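PDB 5VJ4: uncharacterized protein from Borrelia turicatae, which is of unknown function but is a putative surface lipoprotein, differentially regulated in the tick-mammal transmission cycle and thought to bind lipid. Local coordinates for residues 217-222 with 240-245. Numbering follows the deposited sequence.
With SO4 (sulfate ion), chain E.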
loop_
_atom_site.group_PDB
_atom_site.type_symbol
_atom_site.label_atom_id
_atom_site.label_comp_id
_atom_site.label_asym_id
_atom_site.label_seq_id
_atom_site.Cartn_x
_atom_site.Cartn_y
_atom_site.Cartn_z
ATOM N N TYR A 217 2.171 10.390 -16.223
ATOM C CA TYR A 217 2.142 11.254 -15.042
ATOM C C TYR A 217 1.889 12.714 -15.394
ATOM O O TYR A 217 1.506 13.494 -14.532
ATOM C CB TYR A 217 3.397 11.034 -14.147
ATOM C CG TYR A 217 3.273 9.763 -13.309
ATOM C CD1 TYR A 217 3.708 8.539 -13.806
ATOM C CD2 TYR A 217 2.669 9.775 -12.039
ATOM C CE1 TYR A 217 3.559 7.362 -13.068
ATOM C CE2 TYR A 217 2.501 8.597 -11.296
ATOM C CZ TYR A 217 2.947 7.391 -11.816
ATOM O OH TYR A 217 2.805 6.214 -11.097
ATOM N N ALA A 218 2.091 13.081 -16.659
ATOM C CA ALA A 218 1.886 14.460 -17.094
ATOM C C ALA A 218 0.452 14.958 -16.808
ATOM O O ALA A 218 0.300 15.966 -16.090
ATOM C CB ALA A 218 2.268 14.624 -18.536
ATOM N N PRO A 219 -0.598 14.225 -17.290
ATOM C CA PRO A 219 -1.951 14.552 -16.893
ATOM C C PRO A 219 -2.117 14.716 -15.386
ATOM O O PRO A 219 -2.850 15.618 -14.943
ATOM C CB PRO A 219 -2.726 13.313 -17.305
ATOM C CG PRO A 219 -2.016 12.812 -18.489
ATOM C CD PRO A 219 -0.594 13.010 -18.127
ATOM N N ARG A 220 -1.442 13.850 -14.621
ATOM C CA ARG A 220 -1.655 13.782 -13.197
ATOM C C ARG A 220 -1.151 15.044 -12.509
ATOM O O ARG A 220 -1.766 15.506 -11.540
ATOM C CB ARG A 220 -1.090 12.489 -12.604
ATOM C CG ARG A 220 -1.630 11.234 -13.287
ATOM C CD ARG A 220 -0.947 9.952 -12.803
ATOM N NE ARG A 220 -1.629 8.762 -13.280
ATOM C CZ ARG A 220 -1.031 7.625 -13.632
ATOM N NH1 ARG A 220 0.280 7.510 -13.575
ATOM N NH2 ARG A 220 -1.748 6.592 -14.078
ATOM N N PHE A 221 -0.076 15.622 -13.046
ATOM C CA PHE A 221 0.450 16.893 -12.543
ATOM C C PHE A 221 -0.409 18.039 -13.049
ATOM O O PHE A 221 -0.847 18.877 -12.258
ATOM C CB PHE A 221 1.888 17.100 -12.975
ATOM C CG PHE A 221 2.890 16.363 -12.141
ATOM C CD1 PHE A 221 3.091 16.690 -10.821
ATOM C CD2 PHE A 221 3.681 15.368 -12.704
ATOM C CE1 PHE A 221 4.039 16.016 -10.052
ATOM C CE2 PHE A 221 4.628 14.687 -11.946
ATOM C CZ PHE A 221 4.804 15.010 -10.615
ATOM N N ARG A 222 -0.669 18.058 -14.361
ATOM C CA ARG A 222 -1.523 19.080 -14.964
ATOM C C ARG A 222 -2.826 19.301 -14.213
ATOM O O ARG A 222 -3.277 20.445 -14.069
ATOM C CB ARG A 222 -1.843 18.742 -16.402
ATOM C CG ARG A 222 -1.067 19.575 -17.383
ATOM C CD ARG A 222 -1.712 19.409 -18.732
ATOM N NE ARG A 222 -1.336 18.148 -19.363
ATOM C CZ ARG A 222 -0.187 17.928 -19.998
ATOM N NH1 ARG A 222 0.759 18.893 -20.088
ATOM N NH2 ARG A 222 0.005 16.730 -20.554
ATOM N N TRP A 240 -8.456 13.168 -8.318
ATOM C CA TRP A 240 -7.063 13.289 -8.741
ATOM C C TRP A 240 -6.755 12.692 -10.096
ATOM O O TRP A 240 -5.729 13.023 -10.698
ATOM C CB TRP A 240 -6.206 12.592 -7.731
ATOM C CG TRP A 240 -6.310 13.137 -6.386
ATOM C CD1 TRP A 240 -7.197 12.766 -5.426
ATOM C CD2 TRP A 240 -5.455 14.124 -5.796
ATOM N NE1 TRP A 240 -6.952 13.465 -4.255
ATOM C CE2 TRP A 240 -5.887 14.305 -4.462
ATOM C CE3 TRP A 240 -4.356 14.865 -6.262
ATOM C CZ2 TRP A 240 -5.268 15.210 -3.595
ATOM C CZ3 TRP A 240 -3.734 15.765 -5.395
ATOM C CH2 TRP A 240 -4.193 15.930 -4.076
ATOM N N LEU A 241 -7.622 11.788 -10.546
ATOM C CA LEU A 241 -7.524 11.140 -11.861
ATOM C C LEU A 241 -7.888 12.086 -12.977
ATOM O O LEU A 241 -8.856 12.838 -12.859
ATOM C CB LEU A 241 -8.461 9.928 -11.932
ATOM C CG LEU A 241 -8.332 8.934 -10.755
ATOM C CD1 LEU A 241 -9.192 7.703 -10.910
ATOM C CD2 LEU A 241 -6.907 8.485 -10.563
ATOM N N ASP A 242 -7.105 12.056 -14.055
ATOM C CA ASP A 242 -7.482 12.737 -15.298
ATOM C C ASP A 242 -8.413 11.837 -16.136
ATOM O O ASP A 242 -8.725 10.705 -15.748
ATOM C CB ASP A 242 -6.236 13.083 -16.105
ATOM C CG ASP A 242 -5.781 11.939 -16.978
ATOM O OD1 ASP A 242 -5.529 10.855 -16.401
ATOM O OD2 ASP A 242 -5.718 12.122 -18.232
ATOM N N ALA A 243 -8.806 12.317 -17.310
ATOM C CA ALA A 243 -9.699 11.556 -18.163
ATOM C C ALA A 243 -9.165 10.162 -18.491
ATOM O O ALA A 243 -9.898 9.165 -18.387
ATOM C CB ALA A 243 -10.010 12.340 -19.416
ATOM N N ASP A 244 -7.888 10.094 -18.852
ATOM C CA ASP A 244 -7.251 8.822 -19.180
ATOM C C ASP A 244 -7.318 7.866 -18.020
ATOM O O ASP A 244 -7.698 6.692 -18.190
ATOM C CB ASP A 244 -5.791 9.024 -19.592
ATOM C CG ASP A 244 -5.642 9.653 -20.970
ATOM O OD1 ASP A 244 -6.576 9.547 -21.810
ATOM O OD2 ASP A 244 -4.574 10.259 -21.194
ATOM N N ASP A 245 -6.959 8.367 -16.839
ATOM C CA ASP A 245 -7.047 7.559 -15.635
ATOM C C ASP A 245 -8.470 7.084 -15.400
ATOM O O ASP A 245 -8.685 5.886 -15.196
ATOM C CB ASP A 245 -6.486 8.297 -14.441
ATOM C CG ASP A 245 -4.977 8.484 -14.527
ATOM O OD1 ASP A 245 -4.307 7.678 -15.199
ATOM O OD2 ASP A 245 -4.450 9.451 -13.931
HETATM S S SO4 E . -9.386 16.184 -16.940
HETATM O O1 SO4 E . -10.217 16.344 -18.158
HETATM O O2 SO4 E . -10.122 15.350 -15.972
HETATM O O3 SO4 E . -9.040 17.485 -16.304
HETATM O O4 SO4 E . -8.158 15.451 -17.296
#
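Arg220 reaches side-on to Asp245 and grips the carboxylate with two nitrogens. Arg220 NE gives to Asp245 OD2 at 3.0 Å, close to the guanidinium plane and on the syn side of the oxygen. Arg220 NH2 meets Asp245 OD1, also at 3.0 Å, less straight and from above the carboxylate plane. The two flat groups are only 19° apart, although the side chains cross at about a right angle. This is the buried, tight part: Asp283 and Arg286, both on helix 263-301, add to the pair, Asp283 bridging to Arg220 NH2 and Arg286 to Asp245 OD1, the acids probably offsetting the closeness of the two arginines. Arg220 NH1 lies over the ring of Tyr217.

Toward solvent the packing is thinner. Pro219 lays its CB against the Asp242 carboxylate, 3.4 Å from Asp242 OD2, the two side chains side by side. That carboxylate turns back on its own segment: Asp242 OD1 accepts from Asp245 N at 2.9 Å and OD2 from Asp244 N. O4 of a sulfate, probably from the crystallisation liquor, accepts from Ala243 N at 3.2 Å; Arg246 also holds the ion. The whole is an N-capped helix start, with Asp242 capping helix 243-256 and a bidentate salt bridge tying its first turn to helix 218-222.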